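Long-range contact in glycoside hydrolase family protein (Novosphingobium sp. PP1Y, PDB 6Q2F), which probably hydrolyses terminal alpha-L-rhamnosyl residues from rhamnose-containing glycosides, as an alpha-L-rhamnosidase of the glycoside hydrolases: residues A[936-948]-A[968-980]. Residues are numbered along the deposited sequence; the frame is centred on the assembly and turned at random.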
ATOM      1  N   GLY A 936     -20.840  18.663 -13.355  1.00 28.01           N
ATOM      2  CA  GLY A 936     -20.287  18.709 -14.691  1.00 25.84           C
ATOM      3  C   GLY A 936     -20.393  20.060 -15.340  1.00 33.98           C
ATOM      4  O   GLY A 936     -20.272  20.156 -16.565  1.00 37.67           O
ATOM      5  N   LYS A 937     -20.615  21.110 -14.551  1.00 28.83           N
ATOM      6  CA  LYS A 937     -20.762  22.469 -15.043  1.00 37.89           C
ATOM      7  C   LYS A 937     -19.575  23.319 -14.609  1.00 44.98           C
ATOM      8  O   LYS A 937     -18.905  23.028 -13.610  1.00 36.31           O
ATOM      9  CB  LYS A 937     -22.067  23.102 -14.538  1.00 36.53           C
ATOM     10  CG  LYS A 937     -23.330  22.519 -15.154  1.00 41.34           C
ATOM     11  CD  LYS A 937     -24.547  22.665 -14.214  1.00 52.47           C
ATOM     12  CE  LYS A 937     -24.553  24.001 -13.460  1.00 69.42           C
ATOM     13  NZ  LYS A 937     -25.406  23.978 -12.208  1.00 76.00           N
ATOM     14  N   SER A 938     -19.307  24.356 -15.391  1.00 43.89           N
ATOM     15  CA  SER A 938     -18.285  25.331 -15.072  1.00 37.78           C
ATOM     16  C   SER A 938     -18.946  26.665 -14.751  1.00 50.42           C
ATOM     17  O   SER A 938     -20.076  26.949 -15.155  1.00 58.10           O
ATOM     18  CB  SER A 938     -17.298  25.512 -16.221  1.00 39.25           C
ATOM     19  OG  SER A 938     -17.939  26.120 -17.321  1.00 48.59           O
ATOM     20  N   GLU A 939     -18.213  27.490 -14.020  1.00 50.79           N
ATOM     21  CA  GLU A 939     -18.735  28.716 -13.471  1.00 48.75           C
ATOM     22  C   GLU A 939     -17.634  29.764 -13.552  1.00 45.86           C
ATOM     23  O   GLU A 939     -16.466  29.451 -13.272  1.00 36.22           O
ATOM     24  CB  GLU A 939     -19.179  28.477 -12.021  1.00 50.68           C
ATOM     25  CG  GLU A 939     -19.311  29.683 -11.129  1.00 59.03           C
ATOM     26  CD  GLU A 939     -19.550  29.269  -9.682  1.00 60.41           C
ATOM     27  OE1 GLU A 939     -19.331  28.070  -9.374  1.00 45.42           O
ATOM     28  OE2 GLU A 939     -19.953  30.117  -8.859  1.00 65.23           O
ATOM     29  N   PRO A 940     -17.963  30.983 -13.969  1.00 50.23           N
ATOM     30  CA  PRO A 940     -16.961  32.047 -14.012  1.00 49.51           C
ATOM     31  C   PRO A 940     -16.627  32.529 -12.610  1.00 48.13           C
ATOM     32  O   PRO A 940     -17.394  32.362 -11.661  1.00 46.10           O
ATOM     33  CB  PRO A 940     -17.638  33.159 -14.828  1.00 50.58           C
ATOM     34  CG  PRO A 940     -18.952  32.588 -15.302  1.00 48.06           C
ATOM     35  CD  PRO A 940     -19.286  31.455 -14.394  1.00 51.24           C
ATOM     36  N   ILE A 941     -15.449  33.141 -12.494  1.00 39.41           N
ATOM     37  CA  ILE A 941     -14.913  33.533 -11.201  1.00 34.01           C
ATOM     38  C   ILE A 941     -14.133  34.832 -11.386  1.00 41.32           C
ATOM     39  O   ILE A 941     -13.636  35.125 -12.475  1.00 45.22           O
ATOM     40  CB  ILE A 941     -14.058  32.382 -10.595  1.00 40.76           C
ATOM     41  CG1 ILE A 941     -13.894  32.553  -9.083  1.00 53.67           C
ATOM     42  CG2 ILE A 941     -12.709  32.226 -11.289  1.00 36.00           C
ATOM     43  CD1 ILE A 941     -15.136  32.206  -8.303  1.00 62.72           C
ATOM     44  N   SER A 942     -14.088  35.642 -10.334  1.00 42.18           N
ATOM     45  CA  SER A 942     -13.285  36.856 -10.342  1.00 37.76           C
ATOM     46  C   SER A 942     -11.809  36.504 -10.221  1.00 43.09           C
ATOM     47  O   SER A 942     -11.451  35.495  -9.615  1.00 41.23           O
ATOM     48  CB  SER A 942     -13.694  37.784  -9.197  1.00 34.83           C
ATOM     49  OG  SER A 942     -14.994  38.295  -9.408  1.00 41.34           O
ATOM     50  N   TYR A 943     -10.950  37.342 -10.801  1.00 37.74           N
ATOM     51  CA  TYR A 943      -9.524  37.057 -10.762  1.00 37.12           C
ATOM     52  C   TYR A 943      -8.738  38.319 -11.081  1.00 41.24           C
ATOM     53  O   TYR A 943      -9.258  39.266 -11.675  1.00 40.90           O
ATOM     54  CB  TYR A 943      -9.138  35.938 -11.748  1.00 34.86           C
ATOM     55  CG  TYR A 943      -9.286  36.338 -13.200  1.00 35.51           C
ATOM     56  CD1 TYR A 943     -10.494  36.168 -13.861  1.00 38.89           C
ATOM     57  CD2 TYR A 943      -8.230  36.910 -13.902  1.00 36.50           C
ATOM     58  CE1 TYR A 943     -10.648  36.539 -15.183  1.00 34.06           C
ATOM     59  CE2 TYR A 943      -8.377  37.297 -15.222  1.00 40.00           C
ATOM     60  CZ  TYR A 943      -9.591  37.110 -15.857  1.00 39.06           C
ATOM     61  OH  TYR A 943      -9.746  37.491 -17.172  1.00 43.65           O
ATOM     62  N   ARG A 944      -7.457  38.294 -10.711  1.00 42.24           N
ATOM     63  CA  ARG A 944      -6.495  39.320 -11.089  1.00 41.45           C
ATOM     64  C   ARG A 944      -5.201  38.642 -11.499  1.00 34.69           C
ATOM     65  O   ARG A 944      -4.677  37.796 -10.760  1.00 36.14           O
ATOM     66  CB  ARG A 944      -6.239  40.312  -9.944  1.00 51.45           C
ATOM     67  CG  ARG A 944      -4.813  40.810  -9.884  1.00 71.45           C
ATOM     68  CD  ARG A 944      -4.670  42.002  -8.954  1.00 80.68           C
ATOM     69  NE  ARG A 944      -5.119  43.248  -9.570  1.00 89.15           N
ATOM     70  CZ  ARG A 944      -4.308  44.124 -10.155  1.00 94.47           C
ATOM     71  NH1 ARG A 944      -3.000  43.892 -10.201  1.00 94.09           N
ATOM     72  NH2 ARG A 944      -4.804  45.238 -10.685  1.00 96.04           N
ATOM     73  N   ILE A 945      -4.717  38.977 -12.692  1.00 37.74           N
ATOM     74  CA  ILE A 945      -3.454  38.459 -13.203  1.00 34.45           C
ATOM     75  C   ILE A 945      -2.420  39.552 -13.022  1.00 32.90           C
ATOM     76  O   ILE A 945      -2.651  40.702 -13.406  1.00 42.59           O
ATOM     77  CB  ILE A 945      -3.566  38.041 -14.676  1.00 38.68           C
ATOM     78  CG1 ILE A 945      -4.703  37.038 -14.857  1.00 34.36           C
ATOM     79  CG2 ILE A 945      -2.253  37.451 -15.153  1.00 40.69           C
ATOM     80  CD1 ILE A 945      -4.815  36.487 -16.253  1.00 34.72           C
ATOM     81  N   SER A 946      -1.295  39.205 -12.411  1.00 36.90           N
ATOM     82  CA  SER A 946      -0.332  40.217 -12.022  1.00 40.90           C
ATOM     83  C   SER A 946       0.930  39.564 -11.491  1.00 45.36           C
ATOM     84  O   SER A 946       0.861  38.631 -10.687  1.00 44.37           O
ATOM     85  CB  SER A 946      -0.933  41.141 -10.961  1.00 48.97           C
ATOM     86  OG  SER A 946      -0.036  42.182 -10.643  1.00 60.79           O
ATOM     87  N   GLY A 947       2.082  40.071 -11.919  1.00 42.25           N
ATOM     88  CA  GLY A 947       3.352  39.630 -11.380  1.00 31.40           C
ATOM     89  C   GLY A 947       3.592  38.139 -11.452  1.00 33.47           C
ATOM     90  O   GLY A 947       4.119  37.559 -10.496  1.00 37.42           O
ATOM     91  N   GLY A 948       3.233  37.502 -12.568  1.00 35.99           N
ATOM     92  CA  GLY A 948       3.551  36.094 -12.736  1.00 32.97           C
ATOM     93  C   GLY A 948       2.588  35.135 -12.073  1.00 34.24           C
ATOM     94  O   GLY A 948       2.832  33.927 -12.085  1.00 39.00           O
ATOM     95  N   LYS A 968      -9.207  28.894 -20.953  1.00 29.96           N
ATOM     96  CA  LYS A 968      -9.648  29.995 -21.794  1.00 32.96           C
ATOM     97  C   LYS A 968      -8.619  31.121 -21.770  1.00 32.46           C
ATOM     98  O   LYS A 968      -8.178  31.548 -20.702  1.00 34.40           O
ATOM     99  CB  LYS A 968     -11.010  30.497 -21.321  1.00 30.87           C
ATOM    100  CG  LYS A 968     -12.141  29.474 -21.407  1.00 38.92           C
ATOM    101  CD  LYS A 968     -13.490  30.124 -21.034  1.00 48.54           C
ATOM    102  CE  LYS A 968     -14.665  29.182 -21.310  1.00 59.41           C
ATOM    103  NZ  LYS A 968     -15.976  29.796 -20.948  1.00 60.99           N
ATOM    104  N   ALA A 969      -8.233  31.600 -22.950  1.00 33.01           N
ATOM    105  CA  ALA A 969      -7.345  32.759 -23.028  1.00 43.26           C
ATOM    106  C   ALA A 969      -7.980  33.967 -22.350  1.00 47.37           C
ATOM    107  O   ALA A 969      -9.152  34.266 -22.557  1.00 43.82           O
ATOM    108  CB  ALA A 969      -7.007  33.098 -24.485  1.00 39.96           C
ATOM    109  N   ALA A 970      -7.197  34.653 -21.528  1.00 45.96           N
ATOM    110  CA  ALA A 970      -7.680  35.812 -20.792  1.00 44.21           C
ATOM    111  C   ALA A 970      -7.817  37.005 -21.736  1.00 44.71           C
ATOM    112  O   ALA A 970      -6.831  37.442 -22.332  1.00 43.97           O
ATOM    113  CB  ALA A 970      -6.729  36.132 -19.639  1.00 39.09           C
ATOM    114  N   ALA A 971      -9.041  37.513 -21.899  1.00 46.58           N
ATOM    115  CA  ALA A 971      -9.226  38.763 -22.633  1.00 47.63           C
ATOM    116  C   ALA A 971      -8.708  39.954 -21.840  1.00 53.20           C
ATOM    117  O   ALA A 971      -8.029  40.825 -22.393  1.00 54.74           O
ATOM    118  CB  ALA A 971     -10.703  38.964 -22.982  1.00 46.76           C
ATOM    119  N   ARG A 972      -9.042  40.018 -20.558  1.00 59.75           N
ATOM    120  CA  ARG A 972      -8.554  41.035 -19.643  1.00 58.91           C
ATOM    121  C   ARG A 972      -7.689  40.363 -18.589  1.00 44.92           C
ATOM    122  O   ARG A 972      -7.839  39.172 -18.308  1.00 44.00           O
ATOM    123  CB  ARG A 972      -9.706  41.772 -18.941  1.00 53.08           C
ATOM    124  CG  ARG A 972     -10.692  42.529 -19.834  1.00 64.57           C
ATOM    125  CD  ARG A 972     -11.993  42.810 -19.059  1.00 69.66           C
ATOM    126  NE  ARG A 972     -12.574  44.120 -19.352  1.00 84.65           N
ATOM    127  CZ  ARG A 972     -12.322  45.231 -18.657  1.00 91.79           C
ATOM    128  NH1 ARG A 972     -11.487  45.205 -17.622  1.00 93.26           N
ATOM    129  NH2 ARG A 972     -12.901  46.373 -19.002  1.00 92.06           N
ATOM    130  N   ASP A 973      -6.821  41.150 -17.962  1.00 42.73           N
ATOM    131  CA  ASP A 973      -6.009  40.644 -16.868  1.00 48.83           C
ATOM    132  C   ASP A 973      -6.692  40.736 -15.508  1.00 49.37           C
ATOM    133  O   ASP A 973      -6.200  40.128 -14.547  1.00 48.95           O
ATOM    134  CB  ASP A 973      -4.663  41.370 -16.844  1.00 50.36           C
ATOM    135  CG  ASP A 973      -3.599  40.611 -17.617  1.00 64.83           C
ATOM    136  OD1 ASP A 973      -3.977  39.671 -18.368  1.00 61.87           O
ATOM    137  OD2 ASP A 973      -2.401  40.937 -17.465  1.00 75.63           O
ATOM    138  N   ARG A 974      -7.816  41.445 -15.404  1.00 43.24           N
ATOM    139  CA  ARG A 974      -8.570  41.510 -14.159  1.00 41.90           C
ATOM    140  C   ARG A 974     -10.062  41.492 -14.460  1.00 45.75           C
ATOM    141  O   ARG A 974     -10.539  42.274 -15.285  1.00 47.50           O
ATOM    142  CB  ARG A 974      -8.216  42.764 -13.352  1.00 42.46           C
ATOM    143  CG  ARG A 974      -8.828  42.772 -11.953  1.00 59.72           C
ATOM    144  CD  ARG A 974      -8.495  44.057 -11.184  1.00 66.72           C
ATOM    145  NE  ARG A 974      -8.104  45.123 -12.093  1.00 80.20           N
ATOM    146  CZ  ARG A 974      -7.743  46.343 -11.710  1.00 91.06           C
ATOM    147  NH1 ARG A 974      -7.731  46.659 -10.421  1.00 93.43           N
ATOM    148  NH2 ARG A 974      -7.388  47.246 -12.619  1.00 90.43           N
ATOM    149  N   VAL A 975     -10.787  40.586 -13.805  1.00 41.93           N
ATOM    150  CA  VAL A 975     -12.246  40.571 -13.826  1.00 41.98           C
ATOM    151  C   VAL A 975     -12.727  40.529 -12.385  1.00 43.26           C
ATOM    152  O   VAL A 975     -12.299  39.666 -11.608  1.00 41.39           O
ATOM    153  CB  VAL A 975     -12.817  39.377 -14.611  1.00 46.98           C
ATOM    154  CG1 VAL A 975     -14.331  39.391 -14.549  1.00 46.09           C
ATOM    155  CG2 VAL A 975     -12.335  39.405 -16.049  1.00 49.31           C
ATOM    156  N   THR A 976     -13.596  41.475 -12.024  1.00 43.13           N
ATOM    157  CA  THR A 976     -14.305  41.494 -10.749  1.00 43.56           C
ATOM    158  C   THR A 976     -15.772  41.267 -11.072  1.00 43.18           C
ATOM    159  O   THR A 976     -16.420  42.146 -11.642  1.00 46.80           O
ATOM    160  CB  THR A 976     -14.118  42.822 -10.016  1.00 49.32           C
ATOM    161  OG1 THR A 976     -12.725  43.077  -9.820  1.00 48.06           O
ATOM    162  CG2 THR A 976     -14.832  42.794  -8.656  1.00 51.98           C
ATOM    163  N   LEU A 977     -16.289  40.085 -10.749  1.00 45.53           N
ATOM    164  CA  LEU A 977     -17.690  39.809 -11.028  1.00 42.45           C
ATOM    165  C   LEU A 977     -18.570  40.569 -10.052  1.00 51.83           C
ATOM    166  O   LEU A 977     -18.199  40.786  -8.894  1.00 53.26           O
ATOM    167  CB  LEU A 977     -17.989  38.312 -10.938  1.00 38.33           C
ATOM    168  CG  LEU A 977     -17.315  37.470 -12.025  1.00 42.36           C
ATOM    169  CD1 LEU A 977     -17.692  35.993 -11.892  1.00 36.99           C
ATOM    170  CD2 LEU A 977     -17.694  38.003 -13.386  1.00 49.51           C
ATOM    171  N   ALA A 978     -19.739  40.977 -10.531  1.00 57.54           N
ATOM    172  CA  ALA A 978     -20.713  41.598  -9.652  1.00 63.73           C
ATOM    173  C   ALA A 978     -20.981  40.680  -8.470  1.00 63.01           C
ATOM    174  O   ALA A 978     -21.195  39.480  -8.640  1.00 56.10           O
ATOM    175  CB  ALA A 978     -22.006  41.895 -10.419  1.00 56.79           C
ATOM    176  N   ARG A 979     -20.913  41.245  -7.265  1.00 78.53           N
ATOM    177  CA  ARG A 979     -21.229  40.474  -6.070  1.00 87.79           C
ATOM    178  C   ARG A 979     -22.641  39.906  -6.174  1.00 91.11           C
ATOM    179  O   ARG A 979     -23.588  40.599  -6.560  1.00 88.91           O
ATOM    180  CB  ARG A 979     -21.098  41.351  -4.820  1.00 89.04           C
ATOM    181  N   GLN A 980     -22.772  38.623  -5.860  1.00 90.86           N
ATOM    182  CA  GLN A 980     -24.052  37.934  -5.898  1.00 95.59           C
ATOM    183  C   GLN A 980     -24.531  37.755  -4.466  1.00 86.90           C
ATOM    184  O   GLN A 980     -23.835  37.144  -3.646  1.00 84.44           O
ATOM    185  CB  GLN A 980     -23.934  36.587  -6.614  1.00104.52           C
ATOM    186  CG  GLN A 980     -23.249  36.669  -7.983  1.00107.51           C
ATOM    187  CD  GLN A 980     -23.926  35.814  -9.051  1.00105.85           C
ATOM    188  OE1 GLN A 980     -23.556  34.660  -9.269  1.00 99.82           O
ATOM    189  NE2 GLN A 980     -24.917  36.390  -9.732  1.00110.59           N
TER
HETATM  190  O   HOH W   1     -11.031  37.748 -19.762  1.00 63.14           O
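Tyr943 and Val975 exchange two backbone hydrogen bonds, from Tyr943 N to Val975 O (2.8 Å) and from Val975 N back to Tyr943 O (2.9 Å), the mark of an antiparallel hydrogen-bonded pair. Two residues on, past the non-hydrogen-bonded pair Arg944 and Arg974, Ile945 N donates to Asp973 O at 2.6 Å. At the other end a side chain takes over from the backbone: Ser942 OG accepts a nearly straight bond (170°) from Leu977 N, standing in for a strand carbonyl. Tyr943 adds a further link, because its ring folds back beneath the partner chain and OH donates to Arg972 O at 2.8 Å, approaching from above the carbonyl plane, while a water that gives a proton to the same OH accepts one from Arg972 N. A chi1 of 68° sets CG between the backbone N and the carbonyl carbon and brings one ring face under Val975 N.

This is how a strand recruits a short edge partner: 974-975 pairs with 937-946 in an antiparallel sheet shared with 926-932 and 949-956, as the polypeptide doubles back after strand 961-967. A phenylalanine in place of Tyr943 would probably leave Arg972 O and the bridging water without their hydroxyl mate and the loop at Arg972 less firmly held.

Val975 CG2 lies 3.4 Å from Tyr943 CE1, and the ring rests on Pro928 and Val952 of the flanking strands. Ile945 CD1 meets Ala970 CB at 3.9 Å. On the face carrying Arg944 and Arg974 the two run side by side, yet their guanidinium planes stand 88° apart; Arg944 NH2 sits over the face of the other group, 3.3 Å from Arg974 NH1, a probably unfavourable meeting of like-charged donors without a bond. Further out, Leu977 CD1 packs against Pro940 CB.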